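Local coordinates for protein protease (Helicobacter pylori, PDB 5EUF) that probably cleaves the cytoplasmic domain of human junctional adhesion molecule A as a zinc-dependent M16-family peptidase, weakening the gastric epithelial barrier, at residues A52-E56 against N83-S87; R127-A131 against I171-T175; Y37-N43 against F182-Y187; Y147-N152 against W162-F167; F71-V75 against L108-T112. All coordinates share one frame. Residues are numbered along the deposited sequence.

Contact 1: A52-E56 against N83-S87; sequences AHMLE and NASTS. With ZN (zinc ion), chain G.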
# COMPACT_ATOMS: atom_id res chain seq x y z
N ALA B 52 15.12 -2.66 -5.28
CA ALA B 52 16.13 -3.52 -4.66
C ALA B 52 16.44 -4.71 -5.57
O ALA B 52 17.59 -5.13 -5.68
CB ALA B 52 15.66 -3.99 -3.29
N HIS B 53 15.40 -5.23 -6.22
CA HIS B 53 15.53 -6.35 -7.14
C HIS B 53 16.18 -5.93 -8.46
O HIS B 53 16.95 -6.69 -9.04
CB HIS B 53 14.15 -6.96 -7.41
CG HIS B 53 14.17 -8.08 -8.40
ND1 HIS B 53 13.85 -7.91 -9.73
CD2 HIS B 53 14.45 -9.40 -8.25
CE1 HIS B 53 13.94 -9.07 -10.36
NE2 HIS B 53 14.30 -9.99 -9.48
N MSE B 54 15.87 -4.73 -8.93
CA MSE B 54 16.47 -4.21 -10.16
C MSE B 54 17.99 -4.10 -10.01
O MSE B 54 18.74 -4.43 -10.93
CB MSE B 54 15.88 -2.84 -10.52
CG MSE B 54 16.57 -2.11 -11.67
SE MSE B 54 16.29 -2.89 -13.45
CE MSE B 54 17.19 -1.53 -14.52
N LEU B 55 18.43 -3.65 -8.84
CA LEU B 55 19.86 -3.52 -8.54
C LEU B 55 20.61 -4.84 -8.66
O LEU B 55 21.81 -4.86 -8.94
CB LEU B 55 20.06 -2.94 -7.14
CG LEU B 55 19.85 -1.44 -7.00
CD1 LEU B 55 20.11 -1.00 -5.58
CD2 LEU B 55 20.75 -0.70 -7.98
N GLU B 56 19.91 -5.95 -8.43
CA GLU B 56 20.51 -7.27 -8.61
C GLU B 56 20.95 -7.45 -10.05
O GLU B 56 22.05 -7.95 -10.32
CB GLU B 56 19.52 -8.37 -8.21
CG GLU B 56 19.99 -9.78 -8.55
CD GLU B 56 18.92 -10.83 -8.29
OE1 GLU B 56 17.99 -10.56 -7.51
OE2 GLU B 56 19.02 -11.93 -8.88
N ASN B 83 25.82 -16.73 -8.51
CA ASN B 83 24.40 -16.43 -8.52
C ASN B 83 24.09 -15.24 -7.62
O ASN B 83 24.95 -14.78 -6.87
CB ASN B 83 23.58 -17.65 -8.09
CG ASN B 83 22.11 -17.55 -8.48
OD1 ASN B 83 21.75 -16.77 -9.37
ND2 ASN B 83 21.26 -18.32 -7.81
N ALA B 84 22.86 -14.75 -7.70
CA ALA B 84 22.40 -13.65 -6.87
C ALA B 84 20.92 -13.80 -6.58
O ALA B 84 20.19 -14.41 -7.35
CB ALA B 84 22.68 -12.32 -7.54
N SER B 85 20.47 -13.24 -5.46
CA SER B 85 19.06 -13.28 -5.10
C SER B 85 18.68 -12.12 -4.19
O SER B 85 19.44 -11.75 -3.29
CB SER B 85 18.73 -14.60 -4.40
OG SER B 85 19.12 -14.57 -3.04
N THR B 86 17.51 -11.57 -4.43
CA THR B 86 16.96 -10.54 -3.57
C THR B 86 15.66 -11.03 -2.95
O THR B 86 14.81 -11.61 -3.63
CB THR B 86 16.70 -9.23 -4.33
OG1 THR B 86 15.81 -9.48 -5.43
CG2 THR B 86 18.00 -8.66 -4.87
N SER B 87 15.51 -10.83 -1.64
CA SER B 87 14.27 -11.19 -0.97
C SER B 87 13.67 -9.97 -0.30
O SER B 87 14.00 -8.84 -0.64
CB SER B 87 14.51 -12.31 0.05
OG SER B 87 15.46 -11.91 1.02
ZN ZN G . 15.07 -11.71 -10.97

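Contact 2: R127-A131 against I171-T175; sequences RQVVA and IQNWT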
# COMPACT_ATOMS: atom_id res chain seq x y z
N ARG B 127 15.59 -2.41 -17.70
CA ARG B 127 14.26 -2.22 -17.13
C ARG B 127 13.21 -2.97 -17.93
O ARG B 127 12.26 -3.52 -17.38
CB ARG B 127 13.90 -0.74 -17.06
CG ARG B 127 12.50 -0.49 -16.50
CD ARG B 127 12.22 0.99 -16.33
NE ARG B 127 12.17 1.69 -17.61
CZ ARG B 127 11.95 3.00 -17.72
NH1 ARG B 127 11.77 3.73 -16.63
NH2 ARG B 127 11.92 3.57 -18.92
N GLN B 128 13.39 -2.99 -19.25
CA GLN B 128 12.49 -3.74 -20.12
C GLN B 128 12.57 -5.23 -19.82
O GLN B 128 11.57 -5.94 -19.93
CB GLN B 128 12.81 -3.47 -21.59
CG GLN B 128 12.26 -2.15 -22.10
CD GLN B 128 10.75 -2.06 -21.94
OE1 GLN B 128 10.04 -3.05 -22.12
NE2 GLN B 128 10.27 -0.88 -21.58
N VAL B 129 13.75 -5.69 -19.44
CA VAL B 129 13.96 -7.08 -19.08
C VAL B 129 13.18 -7.43 -17.82
O VAL B 129 12.44 -8.41 -17.78
CB VAL B 129 15.45 -7.41 -18.88
CG1 VAL B 129 15.62 -8.86 -18.43
CG2 VAL B 129 16.24 -7.15 -20.15
N VAL B 130 13.34 -6.61 -16.78
CA VAL B 130 12.67 -6.85 -15.52
C VAL B 130 11.17 -6.56 -15.66
O VAL B 130 10.36 -7.01 -14.85
CB VAL B 130 13.27 -6.00 -14.37
CG1 VAL B 130 12.85 -4.55 -14.49
CG2 VAL B 130 12.87 -6.56 -13.02
N ALA B 131 10.81 -5.82 -16.71
CA ALA B 131 9.41 -5.64 -17.05
C ALA B 131 8.84 -6.94 -17.60
O ALA B 131 7.69 -7.29 -17.32
CB ALA B 131 9.23 -4.51 -18.05
N ILE B 171 7.77 -0.22 -11.67
CA ILE B 171 8.83 -0.60 -12.60
C ILE B 171 8.85 0.31 -13.81
O ILE B 171 9.90 0.76 -14.26
CB ILE B 171 8.65 -2.06 -13.08
CG1 ILE B 171 8.72 -3.03 -11.90
CG2 ILE B 171 9.69 -2.41 -14.13
CD1 ILE B 171 8.48 -4.47 -12.27
N GLN B 172 7.66 0.61 -14.33
CA GLN B 172 7.53 1.39 -15.55
C GLN B 172 7.92 2.86 -15.33
O GLN B 172 8.27 3.55 -16.28
CB GLN B 172 6.10 1.30 -16.08
CG GLN B 172 6.01 1.39 -17.59
CD GLN B 172 6.68 0.22 -18.28
OE1 GLN B 172 6.77 -0.87 -17.72
NE2 GLN B 172 7.16 0.45 -19.50
N ASN B 173 7.85 3.32 -14.08
CA ASN B 173 8.11 4.72 -13.79
C ASN B 173 9.40 4.99 -13.02
O ASN B 173 9.59 6.08 -12.48
CB ASN B 173 6.93 5.31 -13.02
CG ASN B 173 5.74 5.61 -13.91
OD1 ASN B 173 5.62 6.71 -14.45
ND2 ASN B 173 4.86 4.63 -14.08
N TRP B 174 10.28 3.99 -12.98
CA TRP B 174 11.59 4.18 -12.38
C TRP B 174 12.36 5.26 -13.12
O TRP B 174 12.15 5.47 -14.32
CB TRP B 174 12.40 2.88 -12.39
CG TRP B 174 11.93 1.83 -11.43
CD1 TRP B 174 11.22 2.03 -10.28
CD2 TRP B 174 12.13 0.42 -11.54
NE1 TRP B 174 10.98 0.82 -9.66
CE2 TRP B 174 11.53 -0.18 -10.42
CE3 TRP B 174 12.77 -0.39 -12.48
CZ2 TRP B 174 11.54 -1.56 -10.21
CZ3 TRP B 174 12.78 -1.76 -12.28
CH2 TRP B 174 12.17 -2.33 -11.15
N THR B 175 13.25 5.94 -12.41
CA THR B 175 14.20 6.84 -13.06
C THR B 175 15.62 6.44 -12.66
O THR B 175 15.82 5.78 -11.63
CB THR B 175 13.96 8.32 -12.68
OG1 THR B 175 14.19 8.51 -11.28
CG2 THR B 175 12.54 8.73 -13.02

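Contact 3: Y37-N43 against F182-Y187; sequences YKVGSRN and FHSLYY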
# COMPACT_ATOMS: atom_id res chain seq x y z
N TYR B 37 24.05 -7.66 1.40
CA TYR B 37 23.59 -6.30 1.64
C TYR B 37 22.30 -6.34 2.45
O TYR B 37 21.36 -7.04 2.10
CB TYR B 37 23.37 -5.56 0.33
CG TYR B 37 24.65 -5.23 -0.42
CD1 TYR B 37 25.40 -4.11 -0.08
CD2 TYR B 37 25.09 -6.03 -1.46
CE1 TYR B 37 26.56 -3.80 -0.76
CE2 TYR B 37 26.25 -5.73 -2.15
CZ TYR B 37 26.98 -4.61 -1.80
OH TYR B 37 28.14 -4.31 -2.48
N LYS B 38 22.27 -5.58 3.55
CA LYS B 38 21.08 -5.53 4.39
C LYS B 38 19.98 -4.70 3.73
O LYS B 38 19.51 -3.71 4.30
CB LYS B 38 21.42 -4.95 5.76
CG LYS B 38 22.50 -5.71 6.51
CD LYS B 38 22.84 -5.04 7.83
CE LYS B 38 23.86 -5.83 8.62
NZ LYS B 38 24.24 -5.13 9.88
N VAL B 39 19.60 -5.10 2.52
CA VAL B 39 18.56 -4.41 1.76
C VAL B 39 17.60 -5.40 1.13
O VAL B 39 18.01 -6.48 0.70
CB VAL B 39 19.13 -3.54 0.63
CG1 VAL B 39 18.23 -2.34 0.40
CG2 VAL B 39 20.55 -3.11 0.94
N GLY B 40 16.34 -5.02 1.04
CA GLY B 40 15.34 -5.85 0.38
C GLY B 40 14.16 -5.00 -0.04
O GLY B 40 14.27 -3.78 -0.12
N SER B 41 13.04 -5.65 -0.30
CA SER B 41 11.83 -4.95 -0.69
C SER B 41 11.25 -4.20 0.51
O SER B 41 10.42 -3.30 0.34
CB SER B 41 10.80 -5.92 -1.26
OG SER B 41 10.40 -6.87 -0.29
N ARG B 42 11.69 -4.56 1.71
CA ARG B 42 11.20 -3.94 2.93
C ARG B 42 11.76 -2.53 3.09
O ARG B 42 11.26 -1.73 3.88
CB ARG B 42 11.54 -4.79 4.15
CG ARG B 42 12.90 -4.48 4.74
CD ARG B 42 13.17 -5.27 6.01
NE ARG B 42 14.12 -4.57 6.86
CZ ARG B 42 13.78 -3.87 7.93
NH1 ARG B 42 12.51 -3.80 8.29
NH2 ARG B 42 14.71 -3.25 8.65
N ASN B 43 12.81 -2.23 2.33
CA ASN B 43 13.42 -0.91 2.35
C ASN B 43 12.91 -0.04 1.20
O ASN B 43 13.45 1.03 0.93
CB ASN B 43 14.94 -1.02 2.29
CG ASN B 43 15.50 -1.92 3.37
OD1 ASN B 43 15.74 -3.11 3.15
ND2 ASN B 43 15.71 -1.35 4.55
N PHE B 182 18.92 4.96 -4.44
CA PHE B 182 18.70 3.74 -3.68
C PHE B 182 20.00 2.96 -3.49
O PHE B 182 20.32 2.53 -2.38
CB PHE B 182 17.66 2.85 -4.38
CG PHE B 182 17.12 1.74 -3.51
CD1 PHE B 182 17.78 0.53 -3.42
CD2 PHE B 182 15.95 1.91 -2.80
CE1 PHE B 182 17.29 -0.49 -2.63
CE2 PHE B 182 15.44 0.90 -2.01
CZ PHE B 182 16.12 -0.31 -1.92
N HIS B 183 20.75 2.78 -4.57
CA HIS B 183 21.97 1.99 -4.53
C HIS B 183 23.04 2.61 -3.64
O HIS B 183 23.56 1.95 -2.74
CB HIS B 183 22.53 1.79 -5.94
CG HIS B 183 23.83 1.03 -5.96
ND1 HIS B 183 25.05 1.66 -6.04
CD2 HIS B 183 24.08 -0.29 -5.90
CE1 HIS B 183 26.01 0.74 -6.03
NE2 HIS B 183 25.45 -0.45 -5.95
N SER B 184 23.37 3.87 -3.89
CA SER B 184 24.42 4.55 -3.14
C SER B 184 24.07 4.66 -1.66
O SER B 184 24.96 4.82 -0.81
CB SER B 184 24.67 5.95 -3.72
OG SER B 184 23.57 6.80 -3.49
N LEU B 185 22.79 4.58 -1.34
CA LEU B 185 22.34 4.66 0.04
C LEU B 185 22.41 3.31 0.74
O LEU B 185 22.85 3.21 1.88
CB LEU B 185 20.91 5.20 0.12
CG LEU B 185 20.24 5.17 1.49
CD1 LEU B 185 21.04 5.98 2.50
CD2 LEU B 185 18.81 5.67 1.41
N TYR B 186 21.99 2.26 0.04
CA TYR B 186 21.84 0.95 0.66
C TYR B 186 22.99 -0.02 0.37
O TYR B 186 23.07 -1.09 0.97
CB TYR B 186 20.51 0.33 0.24
CG TYR B 186 19.30 0.99 0.87
CD1 TYR B 186 19.01 0.81 2.22
CD2 TYR B 186 18.46 1.80 0.12
CE1 TYR B 186 17.90 1.42 2.80
CE2 TYR B 186 17.36 2.41 0.69
CZ TYR B 186 17.08 2.22 2.03
OH TYR B 186 15.99 2.82 2.60
N TYR B 187 23.87 0.34 -0.56
CA TYR B 187 25.04 -0.49 -0.86
C TYR B 187 26.32 0.13 -0.32
O TYR B 187 27.38 0.04 -0.95
CB TYR B 187 25.17 -0.73 -2.36
CG TYR B 187 24.25 -1.81 -2.90
CD1 TYR B 187 22.89 -1.78 -2.64
CD2 TYR B 187 24.75 -2.84 -3.70
CE1 TYR B 187 22.05 -2.76 -3.14
CE2 TYR B 187 23.92 -3.82 -4.20
CZ TYR B 187 22.57 -3.77 -3.92
OH TYR B 187 21.73 -4.75 -4.42

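Contact 4: Y147-N152 against W162-F167; sequences YFRFFN and WTPIGF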
# COMPACT_ATOMS: atom_id res chain seq x y z
N TYR B 147 1.07 -15.49 -5.18
CA TYR B 147 2.09 -15.06 -4.23
C TYR B 147 2.01 -13.55 -4.00
O TYR B 147 2.05 -13.07 -2.87
CB TYR B 147 3.47 -15.47 -4.74
CG TYR B 147 4.60 -15.40 -3.72
CD1 TYR B 147 4.68 -16.33 -2.70
CD2 TYR B 147 5.59 -14.44 -3.82
CE1 TYR B 147 5.72 -16.28 -1.78
CE2 TYR B 147 6.63 -14.38 -2.91
CZ TYR B 147 6.69 -15.31 -1.89
OH TYR B 147 7.72 -15.25 -0.99
N PHE B 148 1.89 -12.81 -5.10
CA PHE B 148 1.85 -11.35 -5.04
C PHE B 148 0.55 -10.84 -4.42
O PHE B 148 0.57 -10.03 -3.49
CB PHE B 148 2.03 -10.77 -6.44
CG PHE B 148 2.35 -9.30 -6.46
CD1 PHE B 148 3.65 -8.86 -6.28
CD2 PHE B 148 1.35 -8.36 -6.67
CE1 PHE B 148 3.95 -7.51 -6.31
CE2 PHE B 148 1.65 -7.01 -6.69
CZ PHE B 148 2.95 -6.59 -6.51
N ARG B 149 -0.57 -11.33 -4.94
CA ARG B 149 -1.88 -10.90 -4.46
C ARG B 149 -2.11 -11.27 -2.99
O ARG B 149 -2.91 -10.63 -2.30
CB ARG B 149 -3.00 -11.50 -5.32
CG ARG B 149 -3.04 -10.98 -6.76
CD ARG B 149 -3.45 -9.51 -6.84
NE ARG B 149 -4.82 -9.28 -6.38
CZ ARG B 149 -5.14 -8.77 -5.20
NH1 ARG B 149 -4.19 -8.43 -4.34
NH2 ARG B 149 -6.41 -8.60 -4.87
N PHE B 150 -1.42 -12.29 -2.51
CA PHE B 150 -1.54 -12.67 -1.10
C PHE B 150 -0.97 -11.58 -0.20
O PHE B 150 -1.64 -11.12 0.73
CB PHE B 150 -0.84 -14.00 -0.81
CG PHE B 150 -0.81 -14.36 0.65
CD1 PHE B 150 -1.89 -15.00 1.24
CD2 PHE B 150 0.29 -14.04 1.44
CE1 PHE B 150 -1.87 -15.32 2.59
CE2 PHE B 150 0.31 -14.36 2.79
CZ PHE B 150 -0.77 -15.00 3.36
N PHE B 151 0.26 -11.18 -0.48
CA PHE B 151 0.93 -10.19 0.36
C PHE B 151 0.24 -8.83 0.27
O PHE B 151 0.30 -8.04 1.22
CB PHE B 151 2.41 -10.08 -0.02
CG PHE B 151 3.25 -11.19 0.54
CD1 PHE B 151 3.72 -11.13 1.85
CD2 PHE B 151 3.57 -12.30 -0.22
CE1 PHE B 151 4.49 -12.16 2.37
CE2 PHE B 151 4.35 -13.33 0.29
CZ PHE B 151 4.81 -13.25 1.59
N ASN B 152 -0.41 -8.55 -0.86
CA ASN B 152 -1.24 -7.36 -0.98
C ASN B 152 -2.38 -7.38 0.04
O ASN B 152 -2.78 -6.33 0.55
CB ASN B 152 -1.82 -7.24 -2.39
CG ASN B 152 -0.77 -6.99 -3.44
OD1 ASN B 152 -0.98 -7.27 -4.62
ND2 ASN B 152 0.37 -6.45 -3.02
N TRP B 162 3.98 -5.83 -0.70
CA TRP B 162 4.36 -6.31 -2.03
C TRP B 162 5.60 -7.20 -1.96
O TRP B 162 6.46 -7.04 -1.09
CB TRP B 162 4.60 -5.13 -2.98
CG TRP B 162 5.73 -4.22 -2.55
CD1 TRP B 162 7.04 -4.34 -2.89
CD2 TRP B 162 5.63 -3.07 -1.71
NE1 TRP B 162 7.77 -3.33 -2.31
CE2 TRP B 162 6.93 -2.53 -1.58
CE3 TRP B 162 4.57 -2.43 -1.05
CZ2 TRP B 162 7.20 -1.39 -0.83
CZ3 TRP B 162 4.84 -1.30 -0.30
CH2 TRP B 162 6.14 -0.79 -0.20
N THR B 163 5.69 -8.14 -2.90
CA THR B 163 6.85 -9.01 -3.04
C THR B 163 7.95 -8.25 -3.79
O THR B 163 7.66 -7.25 -4.46
CB THR B 163 6.47 -10.31 -3.77
OG1 THR B 163 6.28 -10.04 -5.16
CG2 THR B 163 5.20 -10.89 -3.17
N PRO B 164 9.21 -8.71 -3.69
CA PRO B 164 10.34 -7.97 -4.28
C PRO B 164 10.25 -7.66 -5.78
O PRO B 164 11.07 -6.88 -6.27
CB PRO B 164 11.54 -8.89 -3.99
CG PRO B 164 10.97 -10.19 -3.52
CD PRO B 164 9.68 -9.83 -2.87
N ILE B 165 9.30 -8.24 -6.50
CA ILE B 165 9.15 -7.94 -7.93
C ILE B 165 8.58 -6.54 -8.13
O ILE B 165 8.87 -5.88 -9.13
CB ILE B 165 8.26 -8.98 -8.65
CG1 ILE B 165 8.25 -8.75 -10.16
CG2 ILE B 165 6.83 -8.96 -8.11
CD1 ILE B 165 9.62 -8.87 -10.81
N GLY B 166 7.79 -6.07 -7.16
CA GLY B 166 7.20 -4.75 -7.23
C GLY B 166 5.99 -4.65 -8.14
O GLY B 166 5.61 -5.62 -8.78
N PHE B 167 5.39 -3.47 -8.18
CA PHE B 167 4.25 -3.22 -9.05
C PHE B 167 4.71 -2.82 -10.45
O PHE B 167 5.75 -2.17 -10.60
CB PHE B 167 3.35 -2.13 -8.46
CG PHE B 167 2.67 -2.55 -7.19
CD1 PHE B 167 1.50 -3.28 -7.23
CD2 PHE B 167 3.21 -2.22 -5.96
CE1 PHE B 167 0.86 -3.67 -6.07
CE2 PHE B 167 2.58 -2.61 -4.79
CZ PHE B 167 1.41 -3.34 -4.84

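Contact 5: F71-V75 against L108-T112; sequences FDKIV and LFAET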
# COMPACT_ATOMS: atom_id res chain seq x y z
N PHE B 71 32.17 -9.35 -15.49
CA PHE B 71 32.15 -10.02 -14.20
C PHE B 71 31.91 -11.52 -14.39
O PHE B 71 32.71 -12.34 -13.92
CB PHE B 71 31.06 -9.41 -13.30
CG PHE B 71 31.02 -9.99 -11.90
CD1 PHE B 71 30.38 -11.19 -11.64
CD2 PHE B 71 31.61 -9.31 -10.84
CE1 PHE B 71 30.34 -11.71 -10.36
CE2 PHE B 71 31.56 -9.82 -9.56
CZ PHE B 71 30.93 -11.03 -9.32
N ASP B 72 30.83 -11.86 -15.07
CA ASP B 72 30.47 -13.25 -15.31
C ASP B 72 31.54 -13.98 -16.12
O ASP B 72 31.91 -15.11 -15.80
CB ASP B 72 29.12 -13.34 -16.04
CG ASP B 72 27.94 -13.05 -15.12
OD1 ASP B 72 27.95 -13.51 -13.96
OD2 ASP B 72 27.00 -12.34 -15.56
N LYS B 73 32.05 -13.32 -17.16
CA LYS B 73 33.07 -13.90 -18.02
C LYS B 73 34.31 -14.29 -17.22
O LYS B 73 34.84 -15.39 -17.38
CB LYS B 73 33.45 -12.92 -19.13
N ILE B 74 34.75 -13.39 -16.35
CA ILE B 74 35.91 -13.65 -15.50
C ILE B 74 35.65 -14.82 -14.54
O ILE B 74 36.50 -15.70 -14.39
CB ILE B 74 36.30 -12.40 -14.68
CG1 ILE B 74 36.95 -11.35 -15.59
CG2 ILE B 74 37.23 -12.76 -13.54
CD1 ILE B 74 37.42 -10.11 -14.86
N VAL B 75 34.48 -14.82 -13.91
CA VAL B 75 34.12 -15.88 -12.97
C VAL B 75 34.11 -17.24 -13.67
O VAL B 75 34.70 -18.20 -13.20
CB VAL B 75 32.75 -15.64 -12.32
CG1 VAL B 75 32.29 -16.88 -11.57
CG2 VAL B 75 32.82 -14.44 -11.37
N LEU B 108 36.57 -8.72 -7.58
CA LEU B 108 35.37 -8.52 -8.39
C LEU B 108 34.21 -7.93 -7.58
O LEU B 108 33.45 -7.11 -8.09
CB LEU B 108 34.93 -9.84 -9.02
CG LEU B 108 35.85 -10.47 -10.07
CD1 LEU B 108 35.17 -11.69 -10.66
CD2 LEU B 108 36.18 -9.45 -11.15
N PHE B 109 34.09 -8.36 -6.33
CA PHE B 109 33.00 -7.89 -5.48
C PHE B 109 33.27 -6.47 -4.98
O PHE B 109 32.34 -5.68 -4.83
CB PHE B 109 32.80 -8.84 -4.30
CG PHE B 109 31.90 -10.00 -4.62
CD1 PHE B 109 30.80 -9.84 -5.45
CD2 PHE B 109 32.16 -11.26 -4.09
CE1 PHE B 109 29.97 -10.91 -5.74
CE2 PHE B 109 31.33 -12.33 -4.38
CZ PHE B 109 30.24 -12.15 -5.20
N ALA B 110 34.53 -6.16 -4.73
CA ALA B 110 34.90 -4.80 -4.35
C ALA B 110 34.69 -3.88 -5.55
O ALA B 110 34.35 -2.70 -5.40
CB ALA B 110 36.34 -4.74 -3.87
N GLU B 111 34.88 -4.44 -6.73
CA GLU B 111 34.73 -3.71 -7.99
C GLU B 111 33.28 -3.27 -8.24
O GLU B 111 33.04 -2.28 -8.91
CB GLU B 111 35.23 -4.58 -9.14
CG GLU B 111 35.32 -3.87 -10.47
CD GLU B 111 36.36 -2.77 -10.47
OE1 GLU B 111 37.40 -2.92 -9.80
OE2 GLU B 111 36.13 -1.74 -11.15
N THR B 112 32.32 -4.02 -7.69
CA THR B 112 30.91 -3.70 -7.90
C THR B 112 30.29 -2.96 -6.71
O THR B 112 29.22 -2.36 -6.84
CB THR B 112 30.08 -4.98 -8.16
OG1 THR B 112 30.14 -5.84 -7.02
CG2 THR B 112 30.61 -5.72 -9.38

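Contact 1: A52-E56 against N83-S87
The zinc site of an M16 peptidase lies here, where the helix bearing a metal ligand runs beside an edge strand (81-86) of the six-stranded sheet. Over these short segments helix 52-56 and strand 83-86 are almost antiparallel (173°), with axes 8.1 Å apart. NE2 of His53 binds the zinc ion at 2.4 Å, and Glu133 of helix 120-139 binds it too. The run from His53 to His57 is the inverted zinc motif of the family, HxxEH, so Glu56 is the probable proton acceptor, and His57, whose ring meets that of His53, a probable further ligand. Thr86 ties this motif to the strand: its OG1 donates a hydrogen bond to OE1 of Glu56 (3.2 Å) and sits at the edge of the His53 imidazole, 3.1 Å from CD2 of His53. Being beta-branched, Thr86 also offers a methyl group, and its CG2 packs 3.6 Å from O of Ala52. Ala84 is small enough for the extended glutamate to lie close against it, with CG of Glu56 3.8 Å from CB of Ala84. Selenomethionine Met54 and Leu55 face elsewhere, Met54 touching helix 120-139 and both meeting helix 176-186.

Contact 2: R127-A131 against I171-T175
Arg127 stretches from helix 120-139 across the C-terminal end of helix 168-172, where backbone carbonyls gather. CD of Arg127 lies 3.1 Å from O of Ile171, and NH1 of Arg127 approaches O of Gln172 at 3.5 Å, with that carbonyl over one face of the guanidinium. NH1 of Arg127 also comes within 2.9 Å of O of Trp174, near the plane of the group, but the angle is too poor for a hydrogen bond. One turn further on, Val130 makes the apolar part of the contact: its CG1 is 3.8 Å from CG2 of Ile171 and 3.6 Å from CZ3 of Trp174, at the edge of the indole. Trp174 fills the space between helices, reaching Ile51 and Met54 of the zinc-site helix, while Val130 touches His53. Thr175, next in the chain, is the N-cap of helix 176-186. With no hydrogen bond between the segments, the contact rests on apolar packing and on a positive charge lying among partly negative carbonyl oxygens.

Contact 3: Y37-N43 against F182-Y187
This is a buried, largely aromatic contact without hydrogen bonds between its segments, in which the turn leaving strand 30-37 packs against the C-terminal end of helix 176-186. Tyr37 and Tyr187 stack face to face, with ring centroids 4.0 Å apart, planes at 24°, and CZ of Tyr37 3.4 Å from CD2 of Tyr187. Broad, flat rings suit this place, where the strand ends and the helix ends side by side. Beyond Tyr37 the chain bends through an inverse gamma turn centred on Lys38, which brings Val39 round to the helix. This compact, branched residue wedges among three rings: CG1 of Val39 lies 3.7 Å from CE1 of Phe182, and CG2 of Val39 lies 3.5 Å from CB of Tyr186 and 4.4 Å from CE1 of Tyr187. Asn43 has two tasks. Its OD1 accepts a hydrogen bond from N of Gly40 (2.9 Å), which fixes the shape of the turn, and its CB makes an off-centre CH-pi contact, 4.3 Å from the centroid of the Tyr186 ring. The hydroxyl of Tyr187 is hydrogen-bonded to that of Tyr93 on strand 91-98. Thus the contact sits between the central strands and the zinc-site helix 51-58: Thr91 touches both stacked tyrosines, and Leu55 packs on Phe182 and Tyr187.

Contact 4: Y147-N152 against W162-F167
Aromatic packing dominates, with Phe148 of helix 142-154 at its centre. The edge of Phe148 points at the face of Phe167 in a T-shaped pair, centroids 5.0 Å apart and planes at 83°; Phe167 also stacks on Tyr157 of the second subunit, and Phe148 makes a cation-pi contact with Arg134. Aliphatic groups also touch one side of this ring: CE1 of Phe148 is 4.1 Å from CB of Trp162, and CD1 of Phe148 is 3.7 Å from CG2 of Ile165. OG1 of Thr163 meets the ring edge, 3.1 Å from CD1 of Phe148, while CG2 of Thr163 lies 3.6 Å from CD2 of Tyr147 and 3.7 Å from CD2 of Phe151. Segment 162-167 contains a type I beta turn, Thr163 to Gly166, on the path from helix 142-154 to helix 168-172. Pro164 has the phi (-56°) its ring imposes, Gly166 a positive phi (79°) that favours glycine, and N of Gly166 bonds O of Thr163 (2.9 Å). The side chain of Ile165 is about 4 Å from those of His53 and Glu133 (nearest atoms). Asn152 and Trp162 have their main polar partners outside the segments: ND2 of Asn152 bonds the carbonyl of His161, and NE1 of Trp162 bonds Glu44.

Contact 5: F71-V75 against L108-T112
Two short helical segments run almost exactly antiparallel, at 174°, with axes 11.8 Å apart, a wide separation that only sizeable side chains can bridge. The CA atoms of Phe71 and Leu108 are the nearest pair, at 6.8 Å, and their side chains interlock: CE2 of Phe71 lies 3.4 Å from CB of Leu108, and CD1 of Leu108 rests over one face of the phenyl ring. The long, forked Leu108 also reaches the next turn of the facing helix, where its CD1 is 3.7 Å from both CG2 of Ile74 and CG2 of Val75. Helices 70-77 and 102-113 lie together on one face of the six-stranded sheet, and Phe71, Val75 and Phe109 all touch Ile95 of strand 91-98. Phe71 and Phe109 meet obliquely, with centroids 5.7 Å apart, planes at 44°, and CZ of Phe71 3.7 Å from CE1 of Phe109; Phe71 also forms an edge-to-face pair with Phe60. Thr112 presents a methyl group to this apolar seam, its CG2 lying 4.0 Å from CD2 of Phe71. Burying a threonine is tolerable here because its OG1 hydrogen-bonds back to O of Phe109 in its own helix (3.1 Å).

From the N terminus, contact 3 opens first, at 37-43, and closes last, at 182-187, so the loop it spans encloses all the others and joins the end of a central strand to helix 176-186. Contact 1 opens at 52-56 and closes at 83-87, tying helix 51-58 to strand 81-86. Contact 5 crosses it, opening at 71-75 and closing at 108-112, and pairs helix 70-77 with helix 102-113. Contact 2 spans 127-131 to 171-175, with contact 4, 147-152 to 162-167, wholly within. Met54 touches contact 2, Leu55 contact 3, and His53 meets Pro164 of contact 4, so the zinc-site helix links three contacts, while contact 5 stands apart.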